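PDB 1BKJ: nadph-flavin oxidoreductase from Vibrio harveyi, which catalyses the NADPH-dependent reduction of FMN to FMNH2, supplying the reduced flavin that luciferase uses in bioluminescence. Local coordinates for residues V166-P171 with D193-A198. Residues are numbered along the deposited sequence; the frame is centred on the assembly and turned at random.
Sequences VKPRLP and DQTMQA. With FMN (flavin mononucleotide), chain D.
FMN O1P is gripped by both terminal nitrogens of one guanidinium: Arg169 NH1 and Arg169 NH2 each donate to it at 2.8 Å, through moderately bent hydrogen bonds. The FMN phosphorus lies in the guanidinium plane at its edge, so this is a forked, edge-on grip on a single phosphate oxygen. Arg169 NH1 also donates to Lys167 O at 3.0 Å, standing above that carbonyl's plane. This intra-loop bond ties the guanidinium back to the loop backbone two residues earlier, while Arg169 NH2 has a further bond to Ala37 O of the second subunit. The other cationic chain takes the ribityl arm: Lys167 NZ donates to FMN O4' at 3.0 Å and is shared with Tyr200 OH, and Lys167 CE passes alongside the ester oxygen, 3.7 Å from FMN O5'. The positive charge of Arg169, with Lys167 farther off, would probably favour the doubly ionised phosphate.

Between these two residues Pro168 sends its ring to helix 186-199, illustrating how a cofactor-binding loop can be backed by apolar packing. Pro168 CG meets Met196 SD at 3.6 Å, and the methionine's turn about its CG-SD bond (chi3 -75°) carries the methyl toward Lys167, a loose approach with Met196 CE 4.2 Å from Lys167 CD. Beside it, Thr195 CG2 touches the same ring, 3.9 Å from Pro168 CG; the threonine's chi1 of -63° sets this methyl anti to the backbone N and lets Thr195 OG1 bond back to Ser191 O. Tyr192 OH adds a hydrogen bond to Pro168 O. Loop 166-171 thus has the helix on one flank and flavin on another, an arrangement that forms part of the phosphate-binding end of the FMN site at the dimer interface of this nitroreductase-family flavoenzyme.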
ATOM      1  N   VAL A 166     -10.419 -16.004 -11.888  1.00 23.59           N
ATOM      2  CA  VAL A 166      -9.898 -14.635 -11.786  1.00 23.51           C
ATOM      3  C   VAL A 166     -11.063 -13.634 -11.950  1.00 23.57           C
ATOM      4  O   VAL A 166     -11.914 -13.807 -12.833  1.00 23.92           O
ATOM      5  CB  VAL A 166      -8.763 -14.409 -12.836  1.00 23.74           C
ATOM      6  CG1 VAL A 166      -8.273 -12.968 -12.832  1.00 24.58           C
ATOM      7  CG2 VAL A 166      -7.584 -15.339 -12.528  1.00 23.89           C
ATOM      8  N   LYS A 167     -11.154 -12.695 -11.009  1.00 23.17           N
ATOM      9  CA  LYS A 167     -12.196 -11.665 -10.985  1.00 23.13           C
ATOM     10  C   LYS A 167     -11.853 -10.481 -11.896  1.00 22.40           C
ATOM     11  O   LYS A 167     -10.766  -9.929 -11.806  1.00 22.11           O
ATOM     12  CB  LYS A 167     -12.378 -11.155  -9.560  1.00 23.85           C
ATOM     13  CG  LYS A 167     -13.745 -11.355  -8.997  1.00 26.43           C
ATOM     14  CD  LYS A 167     -14.014 -10.457  -7.804  1.00 27.94           C
ATOM     15  CE  LYS A 167     -14.362 -11.244  -6.548  1.00 29.58           C
ATOM     16  NZ  LYS A 167     -14.925 -10.343  -5.491  1.00 30.58           N
ATOM     17  N   PRO A 168     -12.769 -10.111 -12.833  1.00 22.05           N
ATOM     18  CA  PRO A 168     -12.479  -8.965 -13.721  1.00 21.52           C
ATOM     19  C   PRO A 168     -12.534  -7.621 -12.988  1.00 20.85           C
ATOM     20  O   PRO A 168     -13.239  -7.481 -11.991  1.00 20.88           O
ATOM     21  CB  PRO A 168     -13.574  -9.087 -14.802  1.00 22.21           C
ATOM     22  CG  PRO A 168     -14.704  -9.789 -14.089  1.00 22.22           C
ATOM     23  CD  PRO A 168     -14.002 -10.816 -13.250  1.00 22.22           C
ATOM     24  N   ARG A 169     -11.701  -6.680 -13.419  1.00 20.40           N
ATOM     25  CA  ARG A 169     -11.651  -5.341 -12.817  1.00 20.35           C
ATOM     26  C   ARG A 169     -12.174  -4.342 -13.811  1.00 20.27           C
ATOM     27  O   ARG A 169     -12.408  -4.691 -14.974  1.00 20.46           O
ATOM     28  CB  ARG A 169     -10.203  -4.938 -12.488  1.00 20.62           C
ATOM     29  CG  ARG A 169      -9.751  -5.212 -11.069  1.00 21.24           C
ATOM     30  CD  ARG A 169      -9.504  -6.673 -10.830  1.00 20.14           C
ATOM     31  NE  ARG A 169      -8.750  -6.906  -9.602  1.00 20.15           N
ATOM     32  CZ  ARG A 169      -8.860  -7.994  -8.848  1.00 19.39           C
ATOM     33  NH1 ARG A 169      -9.698  -8.961  -9.177  1.00 19.83           N
ATOM     34  NH2 ARG A 169      -8.128  -8.119  -7.759  1.00 19.00           N
ATOM     35  N   LEU A 170     -12.357  -3.099 -13.354  1.00 19.57           N
ATOM     36  CA  LEU A 170     -12.798  -2.001 -14.217  1.00 19.62           C
ATOM     37  C   LEU A 170     -11.757  -1.891 -15.346  1.00 19.67           C
ATOM     38  O   LEU A 170     -10.591  -2.253 -15.135  1.00 19.53           O
ATOM     39  CB  LEU A 170     -12.842  -0.684 -13.433  1.00 19.19           C
ATOM     40  CG  LEU A 170     -14.054  -0.389 -12.554  1.00 18.97           C
ATOM     41  CD1 LEU A 170     -13.701   0.732 -11.599  1.00 19.19           C
ATOM     42  CD2 LEU A 170     -15.260  -0.028 -13.395  1.00 17.77           C
ATOM     43  N   PRO A 171     -12.182  -1.529 -16.577  1.00 19.75           N
ATOM     44  CA  PRO A 171     -11.183  -1.426 -17.650  1.00 20.12           C
ATOM     45  C   PRO A 171     -10.196  -0.270 -17.461  1.00 20.66           C
ATOM     46  O   PRO A 171     -10.488   0.692 -16.737  1.00 20.30           O
ATOM     47  CB  PRO A 171     -12.036  -1.295 -18.906  1.00 19.87           C
ATOM     48  CG  PRO A 171     -13.339  -0.769 -18.411  1.00 20.64           C
ATOM     49  CD  PRO A 171     -13.550  -1.457 -17.120  1.00 19.61           C
ATOM     50  N   ASP A 193     -20.944  -3.947 -14.937  1.00 23.08           N
ATOM     51  CA  ASP A 193     -21.985  -4.610 -14.150  1.00 23.71           C
ATOM     52  C   ASP A 193     -22.467  -5.886 -14.850  1.00 24.14           C
ATOM     53  O   ASP A 193     -22.740  -6.895 -14.187  1.00 24.66           O
ATOM     54  CB  ASP A 193     -23.186  -3.682 -13.934  1.00 23.80           C
ATOM     55  CG  ASP A 193     -23.029  -2.753 -12.730  1.00 24.84           C
ATOM     56  OD1 ASP A 193     -22.116  -2.946 -11.896  1.00 24.24           O
ATOM     57  OD2 ASP A 193     -23.869  -1.831 -12.602  1.00 24.64           O
ATOM     58  N   GLN A 194     -22.552  -5.844 -16.182  1.00 24.18           N
ATOM     59  CA  GLN A 194     -22.985  -7.000 -16.977  1.00 24.71           C
ATOM     60  C   GLN A 194     -21.873  -8.074 -16.999  1.00 25.06           C
ATOM     61  O   GLN A 194     -22.162  -9.275 -16.984  1.00 25.18           O
ATOM     62  CB  GLN A 194     -23.399  -6.568 -18.391  1.00 24.21           C
ATOM     63  N   THR A 195     -20.614  -7.627 -16.936  1.00 25.29           N
ATOM     64  CA  THR A 195     -19.449  -8.516 -16.914  1.00 26.02           C
ATOM     65  C   THR A 195     -19.391  -9.234 -15.547  1.00 26.64           C
ATOM     66  O   THR A 195     -19.093 -10.437 -15.481  1.00 26.55           O
ATOM     67  CB  THR A 195     -18.132  -7.720 -17.176  1.00 26.64           C
ATOM     68  OG1 THR A 195     -18.176  -7.140 -18.489  1.00 27.73           O
ATOM     69  CG2 THR A 195     -16.891  -8.608 -17.074  1.00 26.62           C
ATOM     70  N   MET A 196     -19.738  -8.510 -14.478  1.00 26.49           N
ATOM     71  CA  MET A 196     -19.733  -9.080 -13.135  1.00 26.96           C
ATOM     72  C   MET A 196     -20.887 -10.037 -12.866  1.00 27.10           C
ATOM     73  O   MET A 196     -20.712 -11.011 -12.136  1.00 25.99           O
ATOM     74  CB  MET A 196     -19.665  -7.994 -12.072  1.00 27.10           C
ATOM     75  CG  MET A 196     -18.317  -7.310 -11.973  1.00 27.83           C
ATOM     76  SD  MET A 196     -16.917  -8.400 -11.642  1.00 29.51           S
ATOM     77  CE  MET A 196     -17.146  -8.752  -9.942  1.00 28.43           C
ATOM     78  N   GLN A 197     -22.042  -9.781 -13.495  1.00 28.36           N
ATOM     79  CA  GLN A 197     -23.230 -10.645 -13.371  1.00 29.54           C
ATOM     80  C   GLN A 197     -22.946 -12.019 -14.011  1.00 30.23           C
ATOM     81  O   GLN A 197     -23.354 -13.043 -13.466  1.00 30.77           O
ATOM     82  CB  GLN A 197     -24.465  -9.988 -14.006  1.00 29.43           C
ATOM     83  N   ALA A 198     -22.145 -12.027 -15.086  1.00 31.19           N
ATOM     84  CA  ALA A 198     -21.742 -13.254 -15.797  1.00 32.60           C
ATOM     85  C   ALA A 198     -20.808 -14.106 -14.936  1.00 33.55           C
ATOM     86  O   ALA A 198     -20.893 -15.337 -14.946  1.00 33.48           O
ATOM     87  CB  ALA A 198     -21.062 -12.916 -17.120  1.00 32.38           C
TER
HETATM   88  N1  FMN D 241     -11.266 -10.658   1.647  1.00 12.32           N
HETATM   89  C2  FMN D 241     -11.901 -11.376   2.634  1.00 12.77           C
HETATM   90  O2  FMN D 241     -12.550 -12.375   2.457  1.00 13.92           O
HETATM   91  N3  FMN D 241     -11.796 -10.779   3.883  1.00 13.10           N
HETATM   92  C4  FMN D 241     -11.318  -9.468   4.175  1.00 12.97           C
HETATM   93  O4  FMN D 241     -11.423  -9.064   5.319  1.00 14.65           O
HETATM   94  C4A FMN D 241     -10.769  -8.770   3.048  1.00 12.67           C
HETATM   95  N5  FMN D 241     -10.055  -7.615   3.344  1.00 12.23           N
HETATM   96  C5A FMN D 241      -9.245  -7.012   2.370  1.00 11.50           C
HETATM   97  C6  FMN D 241      -8.451  -5.952   2.765  1.00 11.86           C
HETATM   98  C7  FMN D 241      -7.580  -5.354   1.856  1.00 11.58           C
HETATM   99  C7M FMN D 241      -6.568  -4.313   2.422  1.00 11.89           C
HETATM  100  C8  FMN D 241      -7.546  -5.811   0.507  1.00 11.79           C
HETATM  101  C8M FMN D 241      -6.747  -5.150  -0.567  1.00 10.46           C
HETATM  102  C9  FMN D 241      -8.330  -6.862   0.107  1.00 11.32           C
HETATM  103  C9A FMN D 241      -9.202  -7.505   1.040  1.00 11.70           C
HETATM  104  N10 FMN D 241      -9.989  -8.672   0.724  1.00 12.66           N
HETATM  105  C10 FMN D 241     -10.696  -9.364   1.741  1.00 12.23           C
HETATM  106  C1' FMN D 241      -9.855  -9.320  -0.468  1.00 12.59           C
HETATM  107  C2' FMN D 241     -10.907  -9.075  -1.525  1.00 13.09           C
HETATM  108  O2' FMN D 241     -12.229  -8.936  -1.219  1.00 13.30           O
HETATM  109  C3' FMN D 241     -10.473  -9.079  -2.931  1.00 14.23           C
HETATM  110  O3' FMN D 241      -9.166  -8.631  -3.185  1.00 14.76           O
HETATM  111  C4' FMN D 241     -11.423  -8.883  -4.080  1.00 14.16           C
HETATM  112  O4' FMN D 241     -12.809  -9.013  -3.874  1.00 17.45           O
HETATM  113  C5' FMN D 241     -10.952  -8.962  -5.453  1.00 14.17           C
HETATM  114  O5' FMN D 241     -10.822 -10.404  -5.641  1.00 14.48           O
HETATM  115  P   FMN D 241      -9.412 -11.190  -5.865  1.00 14.02           P
HETATM  116  O1P FMN D 241      -8.969 -10.734  -7.170  1.00 14.95           O
HETATM  117  O2P FMN D 241      -9.806 -12.614  -5.731  1.00 14.16           O
HETATM  118  O3P FMN D 241      -8.426 -10.710  -4.869  1.00 15.05           O